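Local coordinates for protein AT-less polyketide synthase (Streptomyces platensis subsp. rosaceus, PDB 4TKT) that probably catalyses a decarboxylative condensation that lengthens the isomigrastatin polyketide chain, as a ketosynthase domain of an AT-less type I polyketide synthase, at residues Glu474-Leu479 / Asp526-Gly531; Phe511-Ser516 / Val522-Ala527. All blocks are in the same frame, centred on the assembly; numbering follows the deposited sequence.

Interaction 1: residues Glu474-Leu479 / Asp526-Gly531; sequences ESAGRL and DACALG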
ATOM      1  N   GLU A 474     -14.232 -13.646  13.906  1.00 38.91           N
ATOM      2  CA  GLU A 474     -14.192 -12.385  13.181  1.00 42.63           C
ATOM      3  C   GLU A 474     -13.764 -12.611  11.728  1.00 40.86           C
ATOM      4  O   GLU A 474     -14.372 -12.068  10.804  1.00 40.86           O
ATOM      5  CB  GLU A 474     -13.244 -11.406  13.877  1.00 52.28           C
ATOM      6  CG  GLU A 474     -13.161 -10.028  13.238  1.00 72.27           C
ATOM      7  CD  GLU A 474     -14.286  -9.102  13.667  1.00 87.07           C
ATOM      8  OE1 GLU A 474     -15.233  -9.573  14.331  1.00 90.08           O
ATOM      9  OE2 GLU A 474     -14.217  -7.897  13.341  1.00 93.67           O
ATOM     10  N   SER A 475     -12.724 -13.419  11.533  1.00 40.67           N
ATOM     11  CA  SER A 475     -12.250 -13.760  10.192  1.00 44.78           C
ATOM     12  C   SER A 475     -13.333 -14.451   9.374  1.00 47.87           C
ATOM     13  O   SER A 475     -13.487 -14.186   8.182  1.00 46.29           O
ATOM     14  CB  SER A 475     -11.017 -14.663  10.262  1.00 52.36           C
ATOM     15  OG  SER A 475      -9.912 -13.989  10.835  1.00 59.78           O
ATOM     16  N   ALA A 476     -14.077 -15.342  10.024  1.00 44.65           N
ATOM     17  CA  ALA A 476     -15.144 -16.079   9.359  1.00 44.16           C
ATOM     18  C   ALA A 476     -16.219 -15.123   8.863  1.00 47.17           C
ATOM     19  O   ALA A 476     -16.754 -15.286   7.767  1.00 45.62           O
ATOM     20  CB  ALA A 476     -15.742 -17.118  10.297  1.00 38.42           C
ATOM     21  N   GLY A 477     -16.523 -14.118   9.676  1.00 39.14           N
ATOM     22  CA  GLY A 477     -17.510 -13.123   9.312  1.00 42.09           C
ATOM     23  C   GLY A 477     -17.073 -12.274   8.135  1.00 43.68           C
ATOM     24  O   GLY A 477     -17.856 -12.022   7.219  1.00 47.36           O
ATOM     25  N   ARG A 478     -15.819 -11.833   8.153  1.00 44.16           N
ATOM     26  CA  ARG A 478     -15.317 -10.952   7.105  1.00 42.87           C
ATOM     27  C   ARG A 478     -15.151 -11.709   5.789  1.00 46.56           C
ATOM     28  O   ARG A 478     -15.334 -11.141   4.712  1.00 47.61           O
ATOM     29  CB  ARG A 478     -13.993 -10.307   7.530  1.00 39.06           C
ATOM     30  CG  ARG A 478     -14.079  -9.556   8.855  1.00 50.72           C
ATOM     31  CD  ARG A 478     -13.297  -8.242   8.851  1.00 62.83           C
ATOM     32  NE  ARG A 478     -11.848  -8.436   8.835  1.00 68.65           N
ATOM     33  CZ  ARG A 478     -11.046  -8.005   7.866  1.00 71.13           C
ATOM     34  NH1 ARG A 478     -11.547  -7.347   6.828  1.00 75.70           N
ATOM     35  NH2 ARG A 478      -9.740  -8.227   7.935  1.00 65.52           N
ATOM     36  N   LEU A 479     -14.813 -12.992   5.877  1.00 38.56           N
ATOM     37  CA  LEU A 479     -14.702 -13.829   4.688  1.00 38.63           C
ATOM     38  C   LEU A 479     -16.087 -14.129   4.131  1.00 46.58           C
ATOM     39  O   LEU A 479     -16.289 -14.167   2.917  1.00 47.62           O
ATOM     40  CB  LEU A 479     -13.963 -15.129   5.005  1.00 38.10           C
ATOM     41  CG  LEU A 479     -13.820 -16.122   3.850  1.00 38.23           C
ATOM     42  CD1 LEU A 479     -13.091 -15.483   2.683  1.00 38.14           C
ATOM     43  CD2 LEU A 479     -13.101 -17.381   4.305  1.00 37.76           C
ATOM     44  N   ASP A 526     -20.847 -18.366   8.278  1.00 42.07           N
ATOM     45  CA  ASP A 526     -21.811 -17.631   9.085  1.00 45.33           C
ATOM     46  C   ASP A 526     -22.031 -18.326  10.424  1.00 43.94           C
ATOM     47  O   ASP A 526     -22.136 -17.674  11.463  1.00 46.61           O
ATOM     48  CB  ASP A 526     -23.139 -17.487   8.340  1.00 49.99           C
ATOM     49  CG  ASP A 526     -24.041 -16.436   8.957  1.00 57.56           C
ATOM     50  OD1 ASP A 526     -23.516 -15.414   9.447  1.00 57.78           O
ATOM     51  OD2 ASP A 526     -25.276 -16.627   8.951  1.00 62.73           O
ATOM     52  N   ALA A 527     -22.092 -19.654  10.391  1.00 43.56           N
ATOM     53  CA  ALA A 527     -22.295 -20.444  11.599  1.00 42.77           C
ATOM     54  C   ALA A 527     -21.127 -20.270  12.563  1.00 45.12           C
ATOM     55  O   ALA A 527     -21.323 -20.066  13.760  1.00 52.22           O
ATOM     56  CB  ALA A 527     -22.480 -21.909  11.249  1.00 41.74           C
ATOM     57  N   CYS A 528     -19.914 -20.352  12.030  1.00 40.13           N
ATOM     58  CA  CYS A 528     -18.712 -20.160  12.830  1.00 41.06           C
ATOM     59  C   CYS A 528     -18.619 -18.735  13.369  1.00 46.10           C
ATOM     60  O   CYS A 528     -18.224 -18.522  14.516  1.00 50.07           O
ATOM     61  CB  CYS A 528     -17.466 -20.485  12.010  1.00 39.46           C
ATOM     62  SG  CYS A 528     -15.917 -20.128  12.862  1.00 54.05           S
ATOM     63  N   ALA A 529     -18.982 -17.765  12.538  1.00 47.46           N
ATOM     64  CA  ALA A 529     -18.940 -16.362  12.933  1.00 41.08           C
ATOM     65  C   ALA A 529     -19.931 -16.071  14.057  1.00 40.67           C
ATOM     66  O   ALA A 529     -19.604 -15.375  15.016  1.00 44.23           O
ATOM     67  CB  ALA A 529     -19.219 -15.466  11.737  1.00 34.58           C
ATOM     68  N   LEU A 530     -21.140 -16.611  13.937  1.00 41.58           N
ATOM     69  CA  LEU A 530     -22.190 -16.375  14.924  1.00 42.83           C
ATOM     70  C   LEU A 530     -22.107 -17.348  16.095  1.00 46.56           C
ATOM     71  O   LEU A 530     -22.897 -17.267  17.035  1.00 45.68           O
ATOM     72  CB  LEU A 530     -23.568 -16.472  14.268  1.00 43.04           C
ATOM     73  CG  LEU A 530     -23.904 -15.393  13.238  1.00 43.27           C
ATOM     74  CD1 LEU A 530     -25.273 -15.639  12.630  1.00 45.78           C
ATOM     75  CD2 LEU A 530     -23.838 -14.017  13.872  1.00 36.98           C
ATOM     76  N   GLY A 531     -21.152 -18.270  16.033  1.00 48.28           N
ATOM     77  CA  GLY A 531     -20.967 -19.246  17.091  1.00 42.15           C
ATOM     78  C   GLY A 531     -22.109 -20.236  17.205  1.00 46.24           C
ATOM     79  O   GLY A 531     -22.334 -20.809  18.271  1.00 49.11           O
TER
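A476, G477, C528 and A529 bring two helices together through small residues alone. The short axes of 474-479 and 526-530 approach to 7.6 Å, with 140° between their N-to-C directions, so the helices run roughly antiparallel. The spacing is close because no large side chain stands between them: the CA atoms of G477 and A529 are 5.1 Å apart, the nearest such pair.

The packing is apolar and works through methyl groups set against backbone. From 526-531, the CB of A529 points at the other helix and rests on the bare backbone of G477, 3.7 Å from its N and 3.8 Å from its CA. A476 answers from the opposite helix: its CB lies 4.0 Å from the backbone N of A529 and 4.1 Å from the CB of A529. The same methyl group also meets C528, whose SG stands 4.0 Å from A476 CB. That sulfur lies anti to the backbone N (chi1 174°), which places it beside the A476 methyl.

Polar links lie around this apolar seam and no hydrogen bond crosses between the two segments. Outside them, R480 makes a salt bridge to D526 OD1, and R473 NH1 donates to the carbonyl O of C528, so two arginines of helix 469-482 tie it to helix 518-530 by charge and by hydrogen bond. G531, with positive phi, is the C-prime residue of a Schellman motif that ends the latter helix, S532 N bonding to A527 O and G531 N weakly to C528 O.

The arrangement is a close helix-helix packing mediated by alanine and glycine, joining helices 469-482 and 518-530 within the RhiE-like KS-MAT linker domain.

Interaction 2: residues Phe511-Ser516 / Val522-Ala527; sequences FAVAVS and VDALDA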
ATOM      1  N   PHE A 511     -10.151 -23.303  12.052  1.00 45.61           N
ATOM      2  CA  PHE A 511     -11.447 -23.662  11.495  1.00 43.69           C
ATOM      3  C   PHE A 511     -11.274 -24.268  10.107  1.00 41.04           C
ATOM      4  O   PHE A 511     -10.618 -23.686   9.245  1.00 42.95           O
ATOM      5  CB  PHE A 511     -12.365 -22.439  11.430  1.00 39.22           C
ATOM      6  CG  PHE A 511     -13.692 -22.712  10.781  1.00 37.34           C
ATOM      7  CD1 PHE A 511     -14.701 -23.353  11.482  1.00 38.55           C
ATOM      8  CD2 PHE A 511     -13.932 -22.323   9.475  1.00 39.39           C
ATOM      9  CE1 PHE A 511     -15.925 -23.604  10.890  1.00 38.26           C
ATOM     10  CE2 PHE A 511     -15.155 -22.573   8.874  1.00 45.97           C
ATOM     11  CZ  PHE A 511     -16.153 -23.214   9.585  1.00 43.32           C
ATOM     12  N   ALA A 512     -11.858 -25.442   9.898  1.00 40.37           N
ATOM     13  CA  ALA A 512     -11.783 -26.105   8.603  1.00 37.03           C
ATOM     14  C   ALA A 512     -13.141 -26.666   8.205  1.00 37.55           C
ATOM     15  O   ALA A 512     -13.875 -27.189   9.042  1.00 39.32           O
ATOM     16  CB  ALA A 512     -10.740 -27.206   8.629  1.00 36.86           C
ATOM     17  N   VAL A 513     -13.475 -26.552   6.925  1.00 37.85           N
ATOM     18  CA  VAL A 513     -14.745 -27.063   6.427  1.00 38.45           C
ATOM     19  C   VAL A 513     -14.619 -27.574   4.993  1.00 38.77           C
ATOM     20  O   VAL A 513     -14.030 -26.917   4.134  1.00 39.24           O
ATOM     21  CB  VAL A 513     -15.853 -25.984   6.503  1.00 44.98           C
ATOM     22  CG1 VAL A 513     -15.412 -24.702   5.809  1.00 43.05           C
ATOM     23  CG2 VAL A 513     -17.156 -26.503   5.915  1.00 45.30           C
ATOM     24  N   ALA A 514     -15.162 -28.764   4.748  1.00 44.03           N
ATOM     25  CA  ALA A 514     -15.176 -29.345   3.412  1.00 46.04           C
ATOM     26  C   ALA A 514     -16.467 -28.983   2.681  1.00 51.39           C
ATOM     27  O   ALA A 514     -17.554 -29.380   3.096  1.00 51.46           O
ATOM     28  CB  ALA A 514     -15.011 -30.852   3.489  1.00 39.73           C
ATOM     29  N   VAL A 515     -16.344 -28.225   1.595  1.00 51.17           N
ATOM     30  CA  VAL A 515     -17.511 -27.791   0.831  1.00 50.77           C
ATOM     31  C   VAL A 515     -17.303 -27.987  -0.668  1.00 49.71           C
ATOM     32  O   VAL A 515     -16.173 -28.142  -1.130  1.00 51.99           O
ATOM     33  CB  VAL A 515     -17.844 -26.306   1.097  1.00 43.87           C
ATOM     34  CG1 VAL A 515     -18.395 -26.120   2.501  1.00 43.26           C
ATOM     35  CG2 VAL A 515     -16.617 -25.438   0.883  1.00 41.25           C
ATOM     36  N   SER A 516     -18.397 -27.980  -1.421  1.00 48.46           N
ATOM     37  CA  SER A 516     -18.320 -28.107  -2.873  1.00 45.66           C
ATOM     38  C   SER A 516     -19.080 -26.980  -3.569  1.00 51.09           C
ATOM     39  O   SER A 516     -18.912 -26.759  -4.769  1.00 56.75           O
ATOM     40  CB  SER A 516     -18.858 -29.467  -3.325  1.00 46.29           C
ATOM     41  OG  SER A 516     -20.213 -29.638  -2.955  1.00 51.08           O
ATOM     42  N   VAL A 522     -20.559 -20.253   2.611  1.00 43.90           N
ATOM     43  CA  VAL A 522     -21.079 -19.063   3.274  1.00 46.32           C
ATOM     44  C   VAL A 522     -21.862 -19.437   4.532  1.00 49.36           C
ATOM     45  O   VAL A 522     -21.725 -18.790   5.571  1.00 52.44           O
ATOM     46  CB  VAL A 522     -21.979 -18.238   2.327  1.00 44.96           C
ATOM     47  CG1 VAL A 522     -22.609 -17.065   3.066  1.00 40.16           C
ATOM     48  CG2 VAL A 522     -21.179 -17.746   1.135  1.00 40.78           C
ATOM     49  N   ASP A 523     -22.670 -20.489   4.439  1.00 49.77           N
ATOM     50  CA  ASP A 523     -23.441 -20.964   5.585  1.00 50.79           C
ATOM     51  C   ASP A 523     -22.536 -21.418   6.721  1.00 41.17           C
ATOM     52  O   ASP A 523     -22.800 -21.129   7.887  1.00 39.30           O
ATOM     53  CB  ASP A 523     -24.369 -22.113   5.184  1.00 64.49           C
ATOM     54  CG  ASP A 523     -25.552 -21.651   4.361  1.00 75.84           C
ATOM     55  OD1 ASP A 523     -25.745 -20.423   4.229  1.00 78.31           O
ATOM     56  OD2 ASP A 523     -26.297 -22.519   3.857  1.00 81.01           O
ATOM     57  N   ALA A 524     -21.473 -22.137   6.375  1.00 39.11           N
ATOM     58  CA  ALA A 524     -20.535 -22.635   7.372  1.00 38.42           C
ATOM     59  C   ALA A 524     -19.797 -21.482   8.042  1.00 42.08           C
ATOM     60  O   ALA A 524     -19.614 -21.476   9.260  1.00 44.26           O
ATOM     61  CB  ALA A 524     -19.551 -23.603   6.739  1.00 45.78           C
ATOM     62  N   LEU A 525     -19.383 -20.507   7.239  1.00 37.32           N
ATOM     63  CA  LEU A 525     -18.688 -19.326   7.745  1.00 36.48           C
ATOM     64  C   LEU A 525     -19.584 -18.510   8.665  1.00 43.13           C
ATOM     65  O   LEU A 525     -19.141 -18.026   9.706  1.00 45.36           O
ATOM     66  CB  LEU A 525     -18.196 -18.458   6.587  1.00 36.54           C
ATOM     67  CG  LEU A 525     -17.071 -19.077   5.760  1.00 42.83           C
ATOM     68  CD1 LEU A 525     -16.789 -18.255   4.511  1.00 36.97           C
ATOM     69  CD2 LEU A 525     -15.816 -19.230   6.607  1.00 35.91           C
ATOM     70  N   ASP A 526     -20.847 -18.366   8.278  1.00 42.07           N
ATOM     71  CA  ASP A 526     -21.811 -17.631   9.085  1.00 45.33           C
ATOM     72  C   ASP A 526     -22.031 -18.326  10.424  1.00 43.94           C
ATOM     73  O   ASP A 526     -22.136 -17.674  11.463  1.00 46.61           O
ATOM     74  CB  ASP A 526     -23.139 -17.487   8.340  1.00 49.99           C
ATOM     75  CG  ASP A 526     -24.041 -16.436   8.957  1.00 57.56           C
ATOM     76  OD1 ASP A 526     -23.516 -15.414   9.447  1.00 57.78           O
ATOM     77  OD2 ASP A 526     -25.276 -16.627   8.951  1.00 62.73           O
ATOM     78  N   ALA A 527     -22.092 -19.654  10.391  1.00 43.56           N
ATOM     79  CA  ALA A 527     -22.295 -20.444  11.599  1.00 42.77           C
ATOM     80  C   ALA A 527     -21.127 -20.270  12.563  1.00 45.12           C
ATOM     81  O   ALA A 527     -21.323 -20.066  13.760  1.00 52.22           O
ATOM     82  CB  ALA A 527     -22.480 -21.909  11.249  1.00 41.74           C
TER
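F511 and V513, two residues apart on the strand, both point at helix 522-527, and the methyl group of A524 faces the gap between them. This methyl is the central bump from the helix. It comes 3.9 Å from V513 CG2 and 4.4 Å from F511 CZ, sitting over the shallow notch between the valine branch and the end of the ring. In V513 a chi1 of 53° puts CG2 anti to the backbone N, the branch that meets A524.

The ring of F511 reaches further along the helix. Its CZ also lies 3.9 Å from the carbonyl O of A524, and the neighbouring CE2 touches L525 CD2 at 4.1 Å; both partners approach the ring obliquely. The CB of L525 points past the strand, neither at it nor away, but its CD2 methyl reaches back to the ring, beyond the notch met by A524. No hydrogen bond joins the segments, whose axes pass 9.7 Å apart, running nearly antiparallel.

Strand 509-515 is the middle of a three-stranded antiparallel sheet, bonded through its backbone to strands 460-466 and 538-541. Helix 518-530 packs on one side of it beside helix 469-482, where L472 touches F511 and L479 touches L525; A512 meets helix 573-580.

In the fold
Both contacts are buried, interaction 2 at all four touching residues, while interaction 1 lies nearer the surface at the partly exposed A529. Both use helix 518-530, sharing D526 and A527; their centres are 9 Å apart. Interaction 1 joins that helix to helix 469-482, interaction 2 to strand 509-515. Their chemistry differs accordingly: small residues set backbone close to backbone between the helices, whereas F511 and V513 from the strand reach across the wider gap to A524 and L525. The two contacts touch each other directly, with C528 CB 3.7 Å from F511 CE1 and A476 CB 3.6 Å from L525 O, so helix, helix and sheet pack on one another.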